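Local coordinates for PHD finger protein 3 (Homo sapiens, PDB 6IC9) that reads the phosphorylated C-terminal domain of RNA polymerase II through its SPOC domain, the part described here, and regulates neuronal gene expression, at residues 114-120 and 148-154; 49-55 and 103-109. All blocks are in the same frame, centred on the assembly; numbering follows the deposited sequence. Where two conformers were deposited one is given.

Contact 1 (114-120 and 148-154)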
ATOM      1  N   VAL A 114      11.551   5.784   1.930  1.00 34.77           N
ATOM      2  CA  VAL A 114      10.785   4.717   1.309  1.00 34.45           C
ATOM      3  C   VAL A 114      11.202   4.577  -0.152  1.00 30.43           C
ATOM      4  O   VAL A 114      11.090   5.512  -0.962  1.00 30.96           O
ATOM      5  CB  VAL A 114       9.257   4.841   1.507  1.00 38.27           C
ATOM      6  CG1 VAL A 114       8.857   5.850   2.495  1.00 34.12           C
ATOM      7  CG2 VAL A 114       8.457   4.814   0.241  1.00 38.08           C
ATOM      8  N   LYS A 115      11.677   3.376  -0.462  1.00 30.52           N
ATOM      9  CA  LYS A 115      12.109   3.040  -1.810  1.00 32.12           C
ATOM     10  C   LYS A 115      10.906   2.866  -2.724  1.00 29.60           C
ATOM     11  O   LYS A 115      10.944   3.271  -3.892  1.00 30.16           O
ATOM     12  CB  LYS A 115      12.951   1.755  -1.741  1.00 34.12           C
ATOM     13  CG  LYS A 115      13.656   1.340  -3.056  1.00 34.15           C
ATOM     14  CD  LYS A 115      14.377  -0.010  -2.869  1.00 38.87           C
ATOM     15  CE  LYS A 115      15.447  -0.232  -3.997  1.00 37.71           C
ATOM     16  NZ  LYS A 115      14.801  -0.039  -5.301  1.00 37.07           N
ATOM     17  N   ASP A 116       9.839   2.224  -2.216  1.00 28.09           N
ATOM     18  CA  ASP A 116       8.653   1.897  -3.017  1.00 27.25           C
ATOM     19  C   ASP A 116       7.436   1.792  -2.112  1.00 27.68           C
ATOM     20  O   ASP A 116       7.542   1.381  -0.952  1.00 28.45           O
ATOM     21  CB  ASP A 116       8.717   0.527  -3.747  1.00 25.17           C
ATOM     22  CG  ASP A 116      10.023   0.293  -4.471  1.00 34.16           C
ATOM     23  OD1 ASP A 116      10.928  -0.330  -3.866  1.00 35.67           O
ATOM     24  OD2 ASP A 116      10.112   0.707  -5.629  1.00 32.02           O
ATOM     25  N   MET A 117       6.293   2.177  -2.647  1.00 24.17           N
ATOM     26  CA  MET A 117       5.038   1.931  -1.955  1.00 23.66           C
ATOM     27  C   MET A 117       3.981   1.525  -2.973  1.00 25.00           C
ATOM     28  O   MET A 117       3.757   2.231  -3.962  1.00 26.53           O
ATOM     29  CB  MET A 117       4.591   3.155  -1.155  1.00 28.62           C
ATOM     30  CG  MET A 117       3.280   2.873  -0.415  1.00 31.61           C
ATOM     31  SD  MET A 117       3.076   4.126   0.885  1.00 38.90           S
ATOM     32  CE  MET A 117       1.659   3.471   1.708  1.00 38.97           C
ATOM     33  N   TYR A 118       3.354   0.385  -2.743  1.00 23.95           N
ATOM     34  CA  TYR A 118       2.308  -0.118  -3.631  1.00 23.32           C
ATOM     35  C   TYR A 118       0.986  -0.169  -2.888  1.00 25.12           C
ATOM     36  O   TYR A 118       0.947  -0.410  -1.676  1.00 27.00           O
ATOM     37  CB  TYR A 118       2.633  -1.532  -4.140  1.00 25.69           C
ATOM     38  CG  TYR A 118       3.956  -1.539  -4.904  1.00 26.81           C
ATOM     39  CD1 TYR A 118       4.040  -0.943  -6.162  1.00 25.36           C
ATOM     40  CD2 TYR A 118       5.118  -2.079  -4.309  1.00 27.68           C
ATOM     41  CE1 TYR A 118       5.275  -0.899  -6.848  1.00 27.63           C
ATOM     42  CE2 TYR A 118       6.344  -2.077  -4.988  1.00 25.40           C
ATOM     43  CZ  TYR A 118       6.407  -1.468  -6.229  1.00 30.09           C
ATOM     44  OH  TYR A 118       7.622  -1.471  -6.863  1.00 28.30           O
ATOM     45  N   LEU A 119      -0.106   0.041  -3.615  0.55 24.34           N
ATOM     46  CA  LEU A 119      -1.450   0.011  -3.051  0.55 23.13           C
ATOM     47  C   LEU A 119      -2.144  -1.210  -3.588  0.55 24.69           C
ATOM     48  O   LEU A 119      -2.345  -1.311  -4.802  0.55 24.15           O
ATOM     49  CB  LEU A 119      -2.237   1.265  -3.441  0.55 25.35           C
ATOM     50  CG  LEU A 119      -3.421   1.796  -2.639  0.55 29.53           C
ATOM     51  CD1 LEU A 119      -3.027   2.275  -1.189  0.55 25.80           C
ATOM     52  CD2 LEU A 119      -3.916   3.023  -3.426  0.55 25.81           C
ATOM     53  N   ILE A 120      -2.546  -2.102  -2.687  1.00 25.07           N
ATOM     54  CA  ILE A 120      -3.034  -3.432  -3.004  1.00 25.59           C
ATOM     55  C   ILE A 120      -4.520  -3.515  -2.648  1.00 24.58           C
ATOM     56  O   ILE A 120      -4.882  -3.335  -1.487  1.00 26.59           O
ATOM     57  CB  ILE A 120      -2.224  -4.486  -2.236  1.00 23.32           C
ATOM     58  CG1 ILE A 120      -0.787  -4.483  -2.763  1.00 30.10           C
ATOM     59  CG2 ILE A 120      -2.926  -5.897  -2.407  1.00 26.10           C
ATOM     60  CD1 ILE A 120       0.166  -5.420  -1.954  1.00 31.62           C
ATOM     61  N   LEU A 148      -7.940  -1.523   1.123  1.00 27.35           N
ATOM     62  CA  LEU A 148      -6.719  -1.083   0.441  1.00 22.74           C
ATOM     63  C   LEU A 148      -5.594  -1.282   1.431  1.00 25.21           C
ATOM     64  O   LEU A 148      -5.657  -0.756   2.561  1.00 25.40           O
ATOM     65  CB  LEU A 148      -6.809   0.415   0.054  1.00 22.04           C
ATOM     66  CG  LEU A 148      -7.792   0.695  -1.095  1.00 22.43           C
ATOM     67  CD1 LEU A 148      -7.951   2.217  -1.246  1.00 24.95           C
ATOM     68  CD2 LEU A 148      -7.306   0.100  -2.446  1.00 26.90           C
ATOM     69  N   LEU A 149      -4.586  -2.083   1.045  1.00 25.45           N
ATOM     70  CA  LEU A 149      -3.363  -2.243   1.804  1.00 23.98           C
ATOM     71  C   LEU A 149      -2.259  -1.408   1.180  1.00 26.75           C
ATOM     72  O   LEU A 149      -2.241  -1.200  -0.028  1.00 26.40           O
ATOM     73  CB  LEU A 149      -2.977  -3.743   1.733  1.00 27.48           C
ATOM     74  CG  LEU A 149      -3.398  -4.735   2.831  1.00 38.73           C
ATOM     75  CD1 LEU A 149      -4.794  -4.577   3.376  1.00 34.39           C
ATOM     76  CD2 LEU A 149      -3.079  -6.214   2.398  1.00 31.62           C
ATOM     77  N   GLY A 150      -1.302  -0.986   1.992  1.00 24.84           N
ATOM     78  CA  GLY A 150      -0.073  -0.391   1.506  1.00 24.61           C
ATOM     79  C   GLY A 150       1.079  -1.347   1.791  1.00 26.39           C
ATOM     80  O   GLY A 150       1.297  -1.741   2.934  1.00 26.95           O
ATOM     81  N   LEU A 151       1.823  -1.675   0.749  1.00 21.68           N
ATOM     82  CA  LEU A 151       3.062  -2.464   0.853  1.00 23.35           C
ATOM     83  C   LEU A 151       4.199  -1.482   0.745  1.00 24.10           C
ATOM     84  O   LEU A 151       4.373  -0.868  -0.306  1.00 25.63           O
ATOM     85  CB  LEU A 151       3.097  -3.495  -0.282  1.00 27.03           C
ATOM     86  CG  LEU A 151       4.416  -4.218  -0.479  1.00 28.23           C
ATOM     87  CD1 LEU A 151       4.687  -4.967   0.774  1.00 26.84           C
ATOM     88  CD2 LEU A 151       4.231  -5.183  -1.694  1.00 30.10           C
ATOM     89  N   ILE A 152       4.972  -1.310   1.826  1.00 25.06           N
ATOM     90  CA  ILE A 152       5.964  -0.251   1.904  1.00 27.31           C
ATOM     91  C   ILE A 152       7.360  -0.870   2.016  1.00 30.55           C
ATOM     92  O   ILE A 152       7.640  -1.634   2.956  1.00 28.82           O
ATOM     93  CB  ILE A 152       5.682   0.688   3.099  1.00 30.41           C
ATOM     94  CG1 ILE A 152       4.191   1.101   3.058  1.00 30.24           C
ATOM     95  CG2 ILE A 152       6.576   1.915   3.049  1.00 28.84           C
ATOM     96  CD1 ILE A 152       3.774   1.872   4.310  1.00 29.87           C
ATOM     97  N   ILE A 153       8.216  -0.553   1.053  0.57 29.54           N
ATOM     98  CA  ILE A 153       9.625  -0.956   1.052  0.57 31.03           C
ATOM     99  C   ILE A 153      10.453   0.204   1.586  0.57 33.33           C
ATOM    100  O   ILE A 153      10.519   1.260   0.948  0.57 30.85           O
ATOM    101  CB  ILE A 153      10.101  -1.318  -0.366  0.57 30.24           C
ATOM    102  CG1 ILE A 153       9.068  -2.199  -1.075  0.57 29.59           C
ATOM    103  CG2 ILE A 153      11.525  -1.950  -0.321  0.57 32.02           C
ATOM    104  CD1 ILE A 153       8.758  -3.486  -0.312  0.57 30.53           C
ATOM    105  N   ARG A 154      11.121   0.011   2.728  1.00 32.73           N
ATOM    106  CA  ARG A 154      11.944   1.060   3.324  1.00 34.87           C
ATOM    107  C   ARG A 154      13.427   0.669   3.387  1.00 36.33           C
ATOM    108  O   ARG A 154      13.791  -0.506   3.434  1.00 38.26           O
ATOM    109  CB  ARG A 154      11.424   1.379   4.722  1.00 40.19           C
ATOM    110  CG  ARG A 154       9.861   1.374   4.709  1.00 46.40           C
ATOM    111  CD  ARG A 154       9.227   1.105   6.077  1.00 49.06           C
ATOM    112  NE  ARG A 154       9.372   2.325   6.821  1.00 40.62           N
ATOM    113  CZ  ARG A 154       9.099   2.504   8.109  1.00 39.78           C
ATOM    114  NH1 ARG A 154       8.640   1.527   8.888  1.00 37.02           N
ATOM    115  NH2 ARG A 154       9.290   3.710   8.596  1.00 34.94           N
TER
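Strands 116-120 and 148-154 run antiparallel, their axes 157° apart in direction and 4.5 Å apart at closest approach. Paired amides bond both ways: Y118 N to L151 O and L151 N to Y118 O, both 2.9 Å, and I120 N to L149 O and L149 N to I120 O, both 2.8 Å; I153 N bonds D116 O at 2.9 Å. Alternating with these pairs are non-hydrogen-bonded ones, L119 with G150 and M117 with I152, where M117 CA lies 3.3 Å from L151 O in a CA-H...O contact. A classic beta bulge ends the regular pattern: K115 and D116 both face I153, whose O accepts a bond from K115 N at 2.8 Å and a weak one from D116 N at 3.4 Å, so the register slips by one residue before V114 meets R154.

On the face of M117 and I152, M117 CE packs on I152 CD1 at 3.7 Å and spreads over G150, where a beta carbon would clash with it, and R154 forms a salt bridge with D44. On the other, with D116, I120 CD1 reaches L151 CB at 3.9 Å, and Y118 CD2 lies 4.2 Å from L151 CD2. The bulge sets K115 and D116 side by side: both bond Y63 OH and the bound polymerase peptide.

In the closed beta barrel of the SPOC domain, strand 73-82 flanks 148-154, strand 104-107 flanks 114-120, and helix 57-70 covers the face of Y118, I120 and L151 with V60, W61 and Y63.

Contact 2 (49-55 and 103-109)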
ATOM      1  N   ILE A  49      -0.293  10.883  -0.459  1.00 28.72           N
ATOM      2  CA  ILE A  49       0.342   9.867  -1.292  1.00 28.85           C
ATOM      3  C   ILE A  49      -0.218   9.994  -2.693  1.00 29.70           C
ATOM      4  O   ILE A  49      -1.419   9.776  -2.894  1.00 28.03           O
ATOM      5  CB  ILE A  49       0.066   8.460  -0.750  1.00 27.06           C
ATOM      6  CG1 ILE A  49       0.636   8.316   0.645  1.00 29.46           C
ATOM      7  CG2 ILE A  49       0.604   7.381  -1.774  1.00 28.69           C
ATOM      8  CD1 ILE A  49       0.202   7.034   1.346  1.00 29.99           C
ATOM      9  N   GLN A  50       0.646  10.336  -3.664  1.00 27.34           N
ATOM     10  CA  GLN A  50       0.244  10.528  -5.057  1.00 28.24           C
ATOM     11  C   GLN A  50       0.348   9.203  -5.785  1.00 29.86           C
ATOM     12  O   GLN A  50       1.439   8.662  -5.924  1.00 32.73           O
ATOM     13  CB  GLN A  50       1.147  11.534  -5.777  1.00 33.19           C
ATOM     14  CG  GLN A  50       1.099  12.912  -5.138  1.00 40.36           C
ATOM     15  CD  GLN A  50      -0.289  13.548  -5.211  1.00 46.13           C
ATOM     16  OE1 GLN A  50      -1.023  13.438  -6.233  1.00 46.54           O
ATOM     17  NE2 GLN A  50      -0.665  14.214  -4.125  1.00 39.43           N
ATOM     18  N   VAL A  51      -0.770   8.689  -6.258  1.00 27.38           N
ATOM     19  CA  VAL A  51      -0.717   7.428  -7.003  1.00 29.28           C
ATOM     20  C   VAL A  51      -0.402   7.757  -8.464  1.00 33.65           C
ATOM     21  O   VAL A  51      -1.207   8.396  -9.158  1.00 37.66           O
ATOM     22  CB  VAL A  51      -2.036   6.667  -6.868  1.00 28.93           C
ATOM     23  CG1 VAL A  51      -1.944   5.313  -7.601  1.00 34.77           C
ATOM     24  CG2 VAL A  51      -2.403   6.519  -5.397  1.00 29.21           C
ATOM     25  N   GLY A  52       0.784   7.386  -8.899  1.00 29.72           N
ATOM     26  CA  GLY A  52       1.332   7.712 -10.195  1.00 32.49           C
ATOM     27  C   GLY A  52       1.100   6.720 -11.290  1.00 34.61           C
ATOM     28  O   GLY A  52       1.416   7.005 -12.446  1.00 36.43           O
ATOM     29  N   GLY A  53       0.614   5.528 -10.977  1.00 31.04           N
ATOM     30  CA  GLY A  53       0.498   4.532 -12.017  1.00 31.55           C
ATOM     31  C   GLY A  53       0.063   3.199 -11.467  1.00 28.84           C
ATOM     32  O   GLY A  53      -0.314   3.067 -10.290  1.00 27.10           O
ATOM     33  N   ARG A  54       0.120   2.216 -12.335  1.00 27.07           N
ATOM     34  CA  ARG A  54      -0.350   0.900 -11.963  1.00 27.27           C
ATOM     35  C   ARG A  54       0.641  -0.144 -12.431  1.00 28.54           C
ATOM     36  O   ARG A  54       1.438   0.073 -13.362  1.00 33.88           O
ATOM     37  CB  ARG A  54      -1.738   0.632 -12.542  1.00 28.48           C
ATOM     38  CG  ARG A  54      -1.758   0.736 -14.034  1.00 32.86           C
ATOM     39  CD  ARG A  54      -3.170   0.869 -14.614  1.00 35.97           C
ATOM     40  NE  ARG A  54      -3.080   0.858 -16.074  1.00 42.26           N
ATOM     41  CZ  ARG A  54      -4.076   1.189 -16.893  1.00 48.60           C
ATOM     42  NH1 ARG A  54      -5.251   1.576 -16.404  1.00 42.11           N
ATOM     43  NH2 ARG A  54      -3.906   1.107 -18.215  1.00 46.36           N
ATOM     44  N   ILE A  55       0.598  -1.297 -11.779  1.00 26.03           N
ATOM     45  CA  ILE A  55       1.627  -2.300 -12.024  1.00 27.73           C
ATOM     46  C   ILE A  55       1.016  -3.688 -11.846  1.00 28.65           C
ATOM     47  O   ILE A  55       0.107  -3.883 -11.037  1.00 28.31           O
ATOM     48  CB  ILE A  55       2.826  -2.038 -11.062  1.00 27.44           C
ATOM     49  CG1 ILE A  55       4.071  -2.876 -11.442  1.00 28.64           C
ATOM     50  CG2 ILE A  55       2.411  -2.245  -9.571  1.00 25.20           C
ATOM     51  CD1 ILE A  55       5.356  -2.467 -10.600  1.00 28.78           C
ATOM     52  N   ARG A 103      -4.679  -4.925 -10.859  1.00 29.44           N
ATOM     53  CA  ARG A 103      -3.428  -4.188 -10.802  1.00 29.23           C
ATOM     54  C   ARG A 103      -3.228  -3.740  -9.366  1.00 27.66           C
ATOM     55  O   ARG A 103      -4.168  -3.714  -8.563  1.00 26.63           O
ATOM     56  CB  ARG A 103      -3.437  -2.945 -11.749  1.00 28.00           C
ATOM     57  CG  ARG A 103      -3.513  -3.304 -13.277  1.00 28.49           C
ATOM     58  CD  ARG A 103      -2.224  -3.974 -13.742  1.00 35.86           C
ATOM     59  NE  ARG A 103      -2.211  -4.234 -15.188  1.00 41.84           N
ATOM     60  CZ  ARG A 103      -2.651  -5.365 -15.740  1.00 46.10           C
ATOM     61  NH1 ARG A 103      -3.174  -6.304 -14.977  1.00 41.10           N
ATOM     62  NH2 ARG A 103      -2.605  -5.553 -17.056  1.00 49.40           N
ATOM     63  N   TYR A 104      -1.998  -3.345  -9.075  1.00 26.25           N
ATOM     64  CA  TYR A 104      -1.696  -2.578  -7.880  1.00 26.33           C
ATOM     65  C   TYR A 104      -1.393  -1.129  -8.265  1.00 25.77           C
ATOM     66  O   TYR A 104      -0.958  -0.832  -9.385  1.00 27.18           O
ATOM     67  CB  TYR A 104      -0.481  -3.160  -7.119  1.00 24.18           C
ATOM     68  CG  TYR A 104      -0.654  -4.580  -6.593  1.00 25.87           C
ATOM     69  CD1 TYR A 104      -1.943  -5.191  -6.489  1.00 24.63           C
ATOM     70  CD2 TYR A 104       0.464  -5.319  -6.185  1.00 26.57           C
ATOM     71  CE1 TYR A 104      -2.082  -6.510  -6.035  1.00 31.20           C
ATOM     72  CE2 TYR A 104       0.312  -6.641  -5.704  1.00 31.31           C
ATOM     73  CZ  TYR A 104      -0.961  -7.213  -5.636  1.00 31.28           C
ATOM     74  OH  TYR A 104      -1.123  -8.501  -5.158  1.00 34.55           O
ATOM     75  N   GLY A 105      -1.558  -0.223  -7.310  1.00 25.44           N
ATOM     76  CA  GLY A 105      -1.161   1.175  -7.519  1.00 24.51           C
ATOM     77  C   GLY A 105       0.302   1.377  -7.138  1.00 27.43           C
ATOM     78  O   GLY A 105       0.819   0.717  -6.225  1.00 28.00           O
ATOM     79  N   VAL A 106       0.948   2.352  -7.784  1.00 25.19           N
ATOM     80  CA  VAL A 106       2.344   2.725  -7.494  1.00 26.31           C
ATOM     81  C   VAL A 106       2.385   4.162  -6.988  1.00 25.42           C
ATOM     82  O   VAL A 106       1.917   5.077  -7.684  1.00 28.59           O
ATOM     83  CB  VAL A 106       3.234   2.583  -8.740  1.00 29.34           C
ATOM     84  CG1 VAL A 106       4.706   2.846  -8.336  1.00 28.69           C
ATOM     85  CG2 VAL A 106       3.075   1.156  -9.340  1.00 28.45           C
ATOM     86  N   ALA A 107       2.939   4.368  -5.781  1.00 26.64           N
ATOM     87  CA  ALA A 107       3.126   5.729  -5.275  1.00 28.80           C
ATOM     88  C   ALA A 107       4.257   6.415  -6.035  1.00 31.63           C
ATOM     89  O   ALA A 107       5.305   5.815  -6.307  1.00 29.87           O
ATOM     90  CB  ALA A 107       3.444   5.735  -3.753  1.00 26.41           C
ATOM     91  N   ALA A 108       4.057   7.697  -6.362  1.00 29.67           N
ATOM     92  CA  ALA A 108       5.034   8.405  -7.182  1.00 34.23           C
ATOM     93  C   ALA A 108       5.800   9.516  -6.445  1.00 39.33           C
ATOM     94  O   ALA A 108       6.662  10.151  -7.060  1.00 38.95           O
ATOM     95  CB  ALA A 108       4.337   9.002  -8.412  1.00 37.16           C
ATOM     96  N   ASN A 109       5.504   9.794  -5.187  1.00 33.59           N
ATOM     97  CA  ASN A 109       6.127  10.914  -4.457  1.00 37.34           C
ATOM     98  C   ASN A 109       6.690  10.433  -3.132  1.00 41.79           C
ATOM     99  O   ASN A 109       6.467  11.025  -2.071  1.00 43.93           O
ATOM    100  CB  ASN A 109       5.142  12.079  -4.229  1.00 38.59           C
ATOM    101  CG  ASN A 109       4.002  11.707  -3.266  1.00 39.44           C
ATOM    102  OD1 ASN A 109       3.572  10.534  -3.226  1.00 34.39           O
ATOM    103  ND2 ASN A 109       3.515  12.699  -2.486  1.00 32.17           N
TER
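A small apolar cluster forms where I55 CG2 meets V106 CG2 at 3.5 Å and Y104 CB at 3.9 Å, with V60 of helix 57-70 packing on I55 and Y104. Near the opposite end of the pair, I49 CG2 touches A107 CB at 3.8 Å. Close approach along the pair depends on glycines: a beta carbon on G52 would collide with A108 CB, and one on G105 would crowd V51 CG1.

Around this centre runs an antiparallel ladder, the strand axes 143° apart in direction. I55 N to Y104 O and Y104 N to I55 O, both 2.9 Å, close one end. Further along, G52 and G53 both face V106 in a classic beta bulge, with G52 N bonded to V106 O at 2.8 Å and V106 N to G53 O at 2.9 Å. Beyond the bulge A108 N bonds Q50 O at 2.8 Å. There a side chain takes over from the backbone: N109 OD1 accepts from Q50 N at 3.0 Å, while N109 ND2 bonds S48 O, tying the loop after 104-107 to strand 48-55.

At the outer edge R54 and R103 meet through their CB atoms, 4.0 Å apart. The R54 guanidinium bonds a phosphoserine of the bound peptide through NH2 and Y97 OH through NH1.

Backbone bonds from G52 and R54 also reach the peptide, and V106 and A108 each pack on an aromatic side chain of the peptide. Backbone polarity, apolar surface and arginine charge thus combine in one strand pair, a chemistry suited to reading a phosphorylated tail.

Both contacts are adjoining antiparallel strand pairs of one barrel: M117 O and L119 O of contact 1 probably accept hydrogen bonds from A107 N and G105 N of contact 2. Thus 148-154, 114-120, 103-109 and 49-55 follow one another across the sheet. The centre of contact 1 lies about 5 Å from the centre of the chain, that of contact 2 about 10 Å. The first is almost wholly buried among large aliphatic residues; the second is partly exposed and richer in glycine, alanine and arginine. Each holds a classic bulge at or beside which residues touch the peptide: lysine and aspartate side chains in one, the backbone of G52 and the neighbouring R54 in the other.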